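Local coordinates for protein TipC2 (Streptococcus intermedius B196, PDB 6DHX) that probably acts as an immunity protein that protects its producer against an antibacterial toxin exported by the type VII secretion system, at residues Asn87-Tyr93 with Trp107-Gln113; Ile92-Lys96 with His157-Val162. All blocks are in the same frame, centred on the assembly; numbering follows the deposited sequence.

Contact 1: residues Asn87-Tyr93 with Trp107-Gln113. With SO4 (sulfate ion), chain D.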
ATOM      1  N   ASN A  87       4.982  -3.909 -15.678  1.00 25.55           N
ATOM      2  CA  ASN A  87       3.760  -3.758 -14.877  1.00 26.06           C
ATOM      3  C   ASN A  87       3.977  -2.707 -13.784  1.00 21.77           C
ATOM      4  O   ASN A  87       3.931  -2.951 -12.548  1.00 26.81           O
ATOM      5  CB  ASN A  87       3.348  -5.117 -14.290  1.00 30.97           C
ATOM      6  CG  ASN A  87       1.891  -5.124 -13.839  1.00 38.44           C
ATOM      7  OD1 ASN A  87       1.081  -4.318 -14.312  1.00 33.84           O
ATOM      8  ND2 ASN A  87       1.564  -5.997 -12.899  1.00 36.36           N
ATOM      9  N   ASN A  88       4.232  -1.481 -14.227  1.00 20.34           N
ATOM     10  CA  ASN A  88       4.668  -0.487 -13.268  1.00 21.17           C
ATOM     11  C   ASN A  88       3.484  -0.048 -12.403  1.00 23.85           C
ATOM     12  O   ASN A  88       2.333  -0.168 -12.804  1.00 23.26           O
ATOM     13  CB  ASN A  88       5.310   0.690 -13.995  1.00 21.20           C
ATOM     14  CG  ASN A  88       4.356   1.372 -14.996  1.00 23.10           C
ATOM     15  OD1 ASN A  88       3.631   0.715 -15.754  1.00 26.44           O
ATOM     16  ND2 ASN A  88       4.392   2.711 -15.020  1.00 24.21           N
ATOM     17  N   ASN A  89       3.768   0.383 -11.172  1.00 20.26           N
ATOM     18  CA  ASN A  89       2.689   0.391 -10.181  1.00 18.69           C
ATOM     19  C   ASN A  89       3.134   1.147  -8.931  1.00 22.26           C
ATOM     20  O   ASN A  89       4.318   1.411  -8.729  1.00 22.45           O
ATOM     21  CB  ASN A  89       2.259  -1.060  -9.801  1.00 19.64           C
ATOM     22  CG  ASN A  89       3.345  -1.837  -9.028  1.00 24.40           C
ATOM     23  OD1 ASN A  89       3.453  -1.701  -7.807  1.00 24.23           O
ATOM     24  ND2 ASN A  89       4.153  -2.665  -9.753  1.00 22.89           N
ATOM     25  N   ILE A  90       2.150   1.489  -8.094  1.00 18.99           N
ATOM     26  CA  ILE A  90       2.378   1.824  -6.687  1.00 19.36           C
ATOM     27  C   ILE A  90       1.742   0.718  -5.879  1.00 21.49           C
ATOM     28  O   ILE A  90       0.659   0.227  -6.229  1.00 27.09           O
ATOM     29  CB  ILE A  90       1.717   3.140  -6.262  1.00 25.27           C
ATOM     30  CG1 ILE A  90       1.955   4.248  -7.221  1.00 42.33           C
ATOM     31  CG2 ILE A  90       2.011   3.478  -4.833  1.00 33.02           C
ATOM     32  CD1 ILE A  90       0.575   4.769  -7.564  1.00 59.64           C
ATOM     33  N   LEU A  91       2.400   0.328  -4.797  1.00 18.42           N
ATOM     34  CA  LEU A  91       1.858  -0.699  -3.901  1.00 18.98           C
ATOM     35  C   LEU A  91       1.766  -0.072  -2.521  1.00 23.37           C
ATOM     36  O   LEU A  91       2.791   0.352  -1.972  1.00 25.07           O
ATOM     37  CB  LEU A  91       2.769  -1.919  -3.863  1.00 22.40           C
ATOM     38  CG  LEU A  91       2.431  -2.846  -2.683  1.00 25.70           C
ATOM     39  CD1 LEU A  91       1.074  -3.584  -2.970  1.00 27.72           C
ATOM     40  CD2 LEU A  91       3.549  -3.828  -2.513  1.00 30.42           C
ATOM     41  N   ILE A  92       0.549   0.000  -1.968  1.00 21.45           N
ATOM     42  CA  ILE A  92       0.320   0.437  -0.592  1.00 19.06           C
ATOM     43  C   ILE A  92      -0.031  -0.823   0.188  1.00 20.87           C
ATOM     44  O   ILE A  92      -0.976  -1.520  -0.178  1.00 21.63           O
ATOM     45  CB  ILE A  92      -0.831   1.455  -0.509  1.00 20.72           C
ATOM     46  CG1 ILE A  92      -0.485   2.716  -1.332  1.00 19.26           C
ATOM     47  CG2 ILE A  92      -1.200   1.752   0.983  1.00 21.46           C
ATOM     48  CD1 ILE A  92      -1.756   3.554  -1.654  1.00 23.02           C
ATOM     49  N   TYR A  93       0.706  -1.132   1.247  1.00 20.32           N
ATOM     50  CA  TYR A  93       0.331  -2.300   2.023  1.00 21.16           C
ATOM     51  C   TYR A  93       0.511  -2.036   3.505  1.00 23.13           C
ATOM     52  O   TYR A  93       1.221  -1.121   3.936  1.00 24.74           O
ATOM     53  CB  TYR A  93       1.100  -3.566   1.596  1.00 21.90           C
ATOM     54  CG  TYR A  93       2.577  -3.607   1.906  1.00 25.14           C
ATOM     55  CD1 TYR A  93       3.508  -3.020   1.051  1.00 28.22           C
ATOM     56  CD2 TYR A  93       3.036  -4.281   3.046  1.00 28.62           C
ATOM     57  CE1 TYR A  93       4.889  -3.082   1.340  1.00 29.68           C
ATOM     58  CE2 TYR A  93       4.379  -4.347   3.343  1.00 33.88           C
ATOM     59  CZ  TYR A  93       5.312  -3.747   2.495  1.00 34.39           C
ATOM     60  OH  TYR A  93       6.677  -3.837   2.791  1.00 35.75           O
ATOM     61  N   TRP A 107      -2.856  -5.771   0.873  1.00 23.53           N
ATOM     62  CA  TRP A 107      -1.953  -5.480  -0.227  1.00 28.48           C
ATOM     63  C   TRP A 107      -2.755  -4.788  -1.313  1.00 27.85           C
ATOM     64  O   TRP A 107      -3.709  -5.370  -1.844  1.00 26.83           O
ATOM     65  CB  TRP A 107      -1.440  -6.842  -0.706  1.00 33.86           C
ATOM     66  CG  TRP A 107      -0.413  -6.923  -1.648  1.00 32.92           C
ATOM     67  CD1 TRP A 107      -0.541  -6.999  -3.011  1.00 35.56           C
ATOM     68  CD2 TRP A 107       0.961  -7.068  -1.363  1.00 33.64           C
ATOM     69  NE1 TRP A 107       0.683  -7.167  -3.586  1.00 36.59           N
ATOM     70  CE2 TRP A 107       1.631  -7.205  -2.598  1.00 37.67           C
ATOM     71  CE3 TRP A 107       1.697  -7.111  -0.185  1.00 39.90           C
ATOM     72  CZ2 TRP A 107       3.014  -7.361  -2.688  1.00 46.29           C
ATOM     73  CZ3 TRP A 107       3.075  -7.256  -0.278  1.00 46.83           C
ATOM     74  CH2 TRP A 107       3.715  -7.381  -1.516  1.00 42.96           C
ATOM     75  N   ASN A 108      -2.388  -3.549  -1.658  1.00 20.20           N
ATOM     76  CA  ASN A 108      -3.269  -2.742  -2.501  1.00 19.63           C
ATOM     77  C   ASN A 108      -2.409  -2.191  -3.614  1.00 22.37           C
ATOM     78  O   ASN A 108      -1.646  -1.241  -3.388  1.00 23.08           O
ATOM     79  CB  ASN A 108      -3.907  -1.615  -1.712  1.00 21.61           C
ATOM     80  CG  ASN A 108      -4.517  -2.130  -0.408  1.00 26.92           C
ATOM     81  OD1 ASN A 108      -5.599  -2.730  -0.451  1.00 27.33           O
ATOM     82  ND2 ASN A 108      -3.817  -1.950   0.732  1.00 25.18           N
ATOM     83  N   LYS A 109      -2.498  -2.822  -4.776  1.00 22.52           N
ATOM     84  CA  LYS A 109      -1.554  -2.552  -5.851  1.00 21.22           C
ATOM     85  C   LYS A 109      -2.274  -1.819  -6.977  1.00 20.16           C
ATOM     86  O   LYS A 109      -3.209  -2.363  -7.553  1.00 21.30           O
ATOM     87  CB  LYS A 109      -0.958  -3.861  -6.367  1.00 22.40           C
ATOM     88  CG  LYS A 109       0.096  -3.599  -7.461  1.00 25.09           C
ATOM     89  CD  LYS A 109       0.868  -4.909  -7.700  1.00 35.19           C
ATOM     90  CE  LYS A 109       1.698  -4.930  -8.979  1.00 41.14           C
ATOM     91  NZ  LYS A 109       2.387  -6.285  -9.285  1.00 43.83           N
ATOM     92  N   TYR A 110      -1.806  -0.612  -7.307  1.00 20.77           N
ATOM     93  CA  TYR A 110      -2.381   0.151  -8.400  1.00 21.26           C
ATOM     94  C   TYR A 110      -1.466   0.026  -9.615  1.00 20.75           C
ATOM     95  O   TYR A 110      -0.321   0.500  -9.583  1.00 21.42           O
ATOM     96  CB  TYR A 110      -2.552   1.609  -8.003  1.00 21.30           C
ATOM     97  CG  TYR A 110      -2.965   2.446  -9.187  1.00 19.99           C
ATOM     98  CD1 TYR A 110      -4.299   2.431  -9.618  1.00 21.01           C
ATOM     99  CD2 TYR A 110      -2.034   3.226  -9.874  1.00 21.06           C
ATOM    100  CE1 TYR A 110      -4.689   3.190 -10.689  1.00 19.41           C
ATOM    101  CE2 TYR A 110      -2.412   4.013 -10.962  1.00 20.88           C
ATOM    102  CZ  TYR A 110      -3.755   3.985 -11.356  1.00 19.32           C
ATOM    103  OH  TYR A 110      -4.227   4.727 -12.424  1.00 21.87           O
ATOM    104  N   THR A 111      -1.977  -0.608 -10.690  1.00 20.23           N
ATOM    105  CA  THR A 111      -1.200  -0.859 -11.890  1.00 19.72           C
ATOM    106  C   THR A 111      -1.496   0.267 -12.879  1.00 23.03           C
ATOM    107  O   THR A 111      -2.661   0.565 -13.158  1.00 21.94           O
ATOM    108  CB  THR A 111      -1.499  -2.240 -12.491  1.00 22.53           C
ATOM    109  OG1 THR A 111      -2.904  -2.597 -12.350  1.00 22.83           O
ATOM    110  CG2 THR A 111      -0.668  -3.291 -11.710  1.00 26.99           C
ATOM    111  N   ARG A 112      -0.436   0.934 -13.327  1.00 20.93           N
ATOM    112  CA  ARG A 112      -0.573   2.123 -14.171  1.00 20.86           C
ATOM    113  C   ARG A 112      -1.191   1.802 -15.517  1.00 22.61           C
ATOM    114  O   ARG A 112      -1.976   2.598 -16.049  1.00 23.42           O
ATOM    115  CB  ARG A 112       0.813   2.756 -14.399  1.00 19.21           C
ATOM    116  CG  ARG A 112       1.277   3.509 -13.128  1.00 18.95           C
ATOM    117  CD  ARG A 112       0.734   4.942 -13.146  1.00 20.30           C
ATOM    118  NE  ARG A 112       1.360   5.770 -14.183  1.00 20.72           N
ATOM    119  CZ  ARG A 112       1.027   7.035 -14.415  1.00 20.54           C
ATOM    120  NH1 ARG A 112       0.026   7.590 -13.709  1.00 23.98           N
ATOM    121  NH2 ARG A 112       1.728   7.747 -15.358  1.00 20.08           N
ATOM    122  N   GLN A 113      -0.809   0.681 -16.114  1.00 20.63           N
ATOM    123  CA  GLN A 113      -1.164   0.468 -17.515  1.00 21.45           C
ATOM    124  C   GLN A 113      -2.647   0.165 -17.733  1.00 26.83           C
ATOM    125  O   GLN A 113      -3.119   0.350 -18.861  1.00 25.97           O
ATOM    126  CB  GLN A 113      -0.317  -0.632 -18.169  1.00 22.73           C
ATOM    127  CG  GLN A 113       1.221  -0.270 -18.186  1.00 21.70           C
ATOM    128  CD  GLN A 113       1.479   1.153 -18.684  1.00 24.84           C
ATOM    129  OE1 GLN A 113       1.052   1.515 -19.760  1.00 24.54           O
ATOM    130  NE2 GLN A 113       2.111   1.966 -17.865  1.00 23.08           N
TER
HETATM  131  S   SO4 D 301       3.530   5.395 -17.374  1.00 29.44           S
HETATM  132  O1  SO4 D 301       2.903   4.597 -16.337  1.00 31.35           O
HETATM  133  O2  SO4 D 301       2.611   5.653 -18.455  1.00 35.94           O
HETATM  134  O3  SO4 D 301       4.712   4.681 -17.829  1.00 33.28           O
HETATM  135  O4  SO4 D 301       3.841   6.668 -16.833  1.00 31.34           O
HETATM  136  O   HOH W   1       1.003  -1.369 -15.002  1.00 22.55           O
HETATM  137  O   HOH W   2      -0.116  -6.972 -10.784  1.00 42.25           O
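The antiparallel beta hairpin of strands 89-99 and 102-111 pairs here over its open end, where L91 packs on W107 and N88 meets R112 and Q113. I90 with Y110 and I92 with N108 are the hydrogen-bonded pairs, each closed by two backbone bonds. The carbonyl of I92 is gripped twice by N108, whose backbone N and side-chain ND2 reach the oxygen from opposite faces of its plane, with ND2 at 3.0 Å from I92 O. On the sheet face that carries N89, L91 and Y93, L91 CG stands anti to its own N (chi1 165°), which places CD1 over the face of the five-membered ring of W107, 3.6 Å from its centroid, while CD2 rests on CZ2 of the six-membered ring. N89 turns its amide back to N87, ND2 giving a straight bond of 2.8 Å to N87 O, and the extended K109 chain passes its CE beside this amide.

Beyond the strands, R112 N holds N88 O. Q113 NE2 donates to N88 OD1 at 2.9 Å, in the carbonyl plane and on a lone pair, the two amides nearly coplanar. A sulfate, probably from the crystallisation liquor, takes N88 ND2 on O1 at 2.7 Å and R112 NE on the same oxygen; R112 NH2 reaches O4 at 2.8 Å. The other guanidinium nitrogen, NH1, forms a salt bridge with D23 on helix 21-32; F22 of the same helix packs on I90 and I92. Strands 74-82 and 116-127 flank the hairpin and continue its sheet.

Contact 2: residues Ile92-Lys96 with His157-Val162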
ATOM      1  N   ILE A  92       0.549   0.000  -1.968  1.00 21.45           N
ATOM      2  CA  ILE A  92       0.320   0.437  -0.592  1.00 19.06           C
ATOM      3  C   ILE A  92      -0.031  -0.823   0.188  1.00 20.87           C
ATOM      4  O   ILE A  92      -0.976  -1.520  -0.178  1.00 21.63           O
ATOM      5  CB  ILE A  92      -0.831   1.455  -0.509  1.00 20.72           C
ATOM      6  CG1 ILE A  92      -0.485   2.716  -1.332  1.00 19.26           C
ATOM      7  CG2 ILE A  92      -1.200   1.752   0.983  1.00 21.46           C
ATOM      8  CD1 ILE A  92      -1.756   3.554  -1.654  1.00 23.02           C
ATOM      9  N   TYR A  93       0.706  -1.132   1.247  1.00 20.32           N
ATOM     10  CA  TYR A  93       0.331  -2.300   2.023  1.00 21.16           C
ATOM     11  C   TYR A  93       0.511  -2.036   3.505  1.00 23.13           C
ATOM     12  O   TYR A  93       1.221  -1.121   3.936  1.00 24.74           O
ATOM     13  CB  TYR A  93       1.100  -3.566   1.596  1.00 21.90           C
ATOM     14  CG  TYR A  93       2.577  -3.607   1.906  1.00 25.14           C
ATOM     15  CD1 TYR A  93       3.508  -3.020   1.051  1.00 28.22           C
ATOM     16  CD2 TYR A  93       3.036  -4.281   3.046  1.00 28.62           C
ATOM     17  CE1 TYR A  93       4.889  -3.082   1.340  1.00 29.68           C
ATOM     18  CE2 TYR A  93       4.379  -4.347   3.343  1.00 33.88           C
ATOM     19  CZ  TYR A  93       5.312  -3.747   2.495  1.00 34.39           C
ATOM     20  OH  TYR A  93       6.677  -3.837   2.791  1.00 35.75           O
ATOM     21  N   PHE A  94      -0.181  -2.854   4.297  1.00 21.71           N
ATOM     22  CA  PHE A  94      -0.036  -2.722   5.726  1.00 23.06           C
ATOM     23  C   PHE A  94      -0.280  -4.073   6.353  1.00 26.27           C
ATOM     24  O   PHE A  94      -0.841  -4.989   5.727  1.00 24.52           O
ATOM     25  CB  PHE A  94      -0.982  -1.671   6.315  1.00 22.35           C
ATOM     26  CG  PHE A  94      -2.476  -1.962   6.101  1.00 26.52           C
ATOM     27  CD1 PHE A  94      -3.125  -1.524   4.946  1.00 21.96           C
ATOM     28  CD2 PHE A  94      -3.221  -2.614   7.085  1.00 29.79           C
ATOM     29  CE1 PHE A  94      -4.502  -1.745   4.756  1.00 24.00           C
ATOM     30  CE2 PHE A  94      -4.585  -2.848   6.894  1.00 32.17           C
ATOM     31  CZ  PHE A  94      -5.240  -2.385   5.745  1.00 26.60           C
ATOM     32  N   GLU A  95       0.200  -4.199   7.583  1.00 25.85           N
ATOM     33  CA  GLU A  95       0.191  -5.468   8.310  1.00 25.82           C
ATOM     34  C   GLU A  95      -0.256  -5.230   9.742  1.00 27.18           C
ATOM     35  O   GLU A  95       0.041  -4.188  10.343  1.00 30.70           O
ATOM     36  CB  GLU A  95       1.584  -6.159   8.308  1.00 26.62           C
ATOM     37  CG  GLU A  95       2.220  -6.365   6.912  1.00 29.53           C
ATOM     38  CD  GLU A  95       3.483  -7.242   6.949  1.00 39.74           C
ATOM     39  OE1 GLU A  95       3.980  -7.546   8.054  1.00 39.28           O
ATOM     40  OE2 GLU A  95       3.985  -7.611   5.859  1.00 36.84           O
ATOM     41  N   LYS A  96      -0.989  -6.201  10.276  1.00 28.39           N
ATOM     42  CA  LYS A  96      -1.594  -6.134  11.597  1.00 32.48           C
ATOM     43  C   LYS A  96      -1.491  -7.502  12.240  1.00 37.40           C
ATOM     44  O   LYS A  96      -1.716  -8.533  11.587  1.00 33.27           O
ATOM     45  CB  LYS A  96      -3.066  -5.711  11.509  1.00 35.18           C
ATOM     46  CG  LYS A  96      -3.704  -5.340  12.850  1.00 41.63           C
ATOM     47  CD  LYS A  96      -5.194  -5.096  12.689  1.00 46.79           C
ATOM     48  CE  LYS A  96      -5.988  -6.338  13.073  1.00 57.84           C
ATOM     49  NZ  LYS A  96      -5.738  -6.760  14.485  1.00 63.50           N
ATOM     50  N   HIS A 157     -10.439  -2.284   8.056  1.00 30.53           N
ATOM     51  CA  HIS A 157      -8.991  -2.074   8.123  1.00 32.77           C
ATOM     52  C   HIS A 157      -8.510  -1.240   6.938  1.00 32.87           C
ATOM     53  O   HIS A 157      -7.709  -0.303   7.096  1.00 26.32           O
ATOM     54  CB  HIS A 157      -8.244  -3.422   8.155  1.00 28.18           C
ATOM     55  CG  HIS A 157      -8.413  -4.175   9.445  1.00 35.26           C
ATOM     56  ND1 HIS A 157      -8.144  -3.614  10.671  1.00 42.02           N
ATOM     57  CD2 HIS A 157      -8.834  -5.439   9.692  1.00 40.78           C
ATOM     58  CE1 HIS A 157      -8.409  -4.493  11.625  1.00 48.44           C
ATOM     59  NE2 HIS A 157      -8.819  -5.614  11.058  1.00 42.19           N
ATOM     60  N   TYR A 158      -9.014  -1.554   5.749  1.00 27.82           N
ATOM     61  CA  TYR A 158      -8.657  -0.794   4.553  1.00 26.23           C
ATOM     62  C   TYR A 158      -9.088   0.667   4.688  1.00 28.34           C
ATOM     63  O   TYR A 158      -8.313   1.592   4.407  1.00 26.26           O
ATOM     64  CB  TYR A 158      -9.316  -1.451   3.324  1.00 27.91           C
ATOM     65  CG  TYR A 158      -9.009  -0.661   2.085  1.00 27.88           C
ATOM     66  CD1 TYR A 158      -7.863  -0.940   1.353  1.00 26.42           C
ATOM     67  CD2 TYR A 158      -9.844   0.368   1.665  1.00 26.61           C
ATOM     68  CE1 TYR A 158      -7.539  -0.218   0.221  1.00 24.15           C
ATOM     69  CE2 TYR A 158      -9.527   1.140   0.520  1.00 28.90           C
ATOM     70  CZ  TYR A 158      -8.368   0.819  -0.199  1.00 26.37           C
ATOM     71  OH  TYR A 158      -8.030   1.539  -1.327  1.00 28.70           O
ATOM     72  N   GLU A 159     -10.325   0.893   5.146  1.00 27.27           N
ATOM     73  CA  GLU A 159     -10.812   2.260   5.336  1.00 25.74           C
ATOM     74  C   GLU A 159      -9.939   3.003   6.342  1.00 26.28           C
ATOM     75  O   GLU A 159      -9.586   4.164   6.133  1.00 27.20           O
ATOM     76  CB  GLU A 159     -12.274   2.238   5.791  1.00 28.82           C
ATOM     77  CG  GLU A 159     -12.830   3.578   6.290  1.00 32.15           C
ATOM     78  CD  GLU A 159     -12.930   4.642   5.205  1.00 39.38           C
ATOM     79  OE1 GLU A 159     -12.992   4.302   3.998  1.00 36.44           O
ATOM     80  OE2 GLU A 159     -12.993   5.840   5.573  1.00 41.28           O
ATOM     81  N   LYS A 160      -9.578   2.336   7.431  1.00 29.24           N
ATOM     82  CA  LYS A 160      -8.826   2.999   8.491  1.00 30.08           C
ATOM     83  C   LYS A 160      -7.405   3.362   8.055  1.00 31.08           C
ATOM     84  O   LYS A 160      -6.922   4.466   8.343  1.00 30.27           O
ATOM     85  CB  LYS A 160      -8.788   2.081   9.707  1.00 31.60           C
ATOM     86  CG  LYS A 160      -8.100   2.723  10.915  1.00 37.08           C
ATOM     87  CD  LYS A 160      -8.159   1.702  12.074  1.00 49.58           C
ATOM     88  CE  LYS A 160      -7.197   2.069  13.194  1.00 60.71           C
ATOM     89  NZ  LYS A 160      -7.436   3.448  13.689  1.00 67.57           N
ATOM     90  N   ILE A 161      -6.715   2.440   7.391  1.00 25.44           N
ATOM     91  CA  ILE A 161      -5.311   2.659   7.071  1.00 25.17           C
ATOM     92  C   ILE A 161      -5.136   3.289   5.709  1.00 24.76           C
ATOM     93  O   ILE A 161      -4.341   4.229   5.561  1.00 24.75           O
ATOM     94  CB  ILE A 161      -4.515   1.340   7.160  1.00 24.93           C
ATOM     95  CG1 ILE A 161      -4.619   0.756   8.577  1.00 29.80           C
ATOM     96  CG2 ILE A 161      -3.038   1.579   6.689  1.00 20.67           C
ATOM     97  CD1 ILE A 161      -4.098   1.697   9.698  1.00 31.46           C
ATOM     98  N   VAL A 162      -5.775   2.748   4.665  1.00 24.87           N
ATOM     99  CA  VAL A 162      -5.531   3.336   3.340  1.00 25.37           C
ATOM    100  C   VAL A 162      -6.257   4.671   3.210  1.00 25.04           C
ATOM    101  O   VAL A 162      -5.672   5.665   2.783  1.00 24.37           O
ATOM    102  CB  VAL A 162      -5.923   2.389   2.191  1.00 25.02           C
ATOM    103  CG1 VAL A 162      -5.745   3.118   0.795  1.00 22.28           C
ATOM    104  CG2 VAL A 162      -5.036   1.127   2.208  1.00 26.77           C
TER
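A chi1 of 61° sets the ring of F94 between its own backbone N and carbonyl carbon, standing it out from strand 92-96 toward I161, whose CG2 lies anti to the backbone N and reaches back to the ring. Here a helix packs across one face of a mainly antiparallel sheet: the 157-162 portion of helix 151-173 crosses strand segment 92-96 at 115°, their axes 9.7 Å apart at the closest. No hydrogen bond links the two segments, and side chains make most of the contact.

F94 contributes more than any other residue, touching H157, Y158, I161 and V162. I161 CB sits over the centre of its ring, 3.8 Å from the centroid and almost on the normal, a CH-pi contact, and the two branches of I161 spread across the same ring: CG2 comes to 3.6 Å from F94 CD1, whereas CG1 lies nearer CD2 and CE2. At the outer end of the ring, F94 CZ lies 3.5 Å from H157 O, which is the acceptor for I161 N in the helix; CZ merely packs near it. V162 CG2 touches both F94 CE1 (3.9 Å) and I92 CG2 (4.1 Å) and extends the apolar surface along the strand.

At the far end of the strand segment the partner is polar. H157 is tied through ND1 to the hydroxyl of Y74 on strand 74-82, and the K96 side chain, bent at its last two torsions, crosses that of H157 at about a right angle. Methylene carbon does the touching there, K96 CE lying 3.4 Å from H157 CE1.

Contacts 1 and 2 share I92 and Y93 on strand 89-99, and their centres lie about 14 Å apart. N108, paired with I92 in contact 1, is where they meet: its OD1 packs 3.2 Å from CE1 of Y158, and its ND2 lies 3.6 Å from CG2 of V162, both on helix 151-173. Residues I90, I92 and F94 lie on one face of the sheet, covered by helix 21-32 beside I90 and I92 and by helix 151-173 from I92 onward. The opposite face bears L91, Y93 and W107. The sulfate of contact 1 is bound past the strand ends, at the end of contact 1 remote from contact 2.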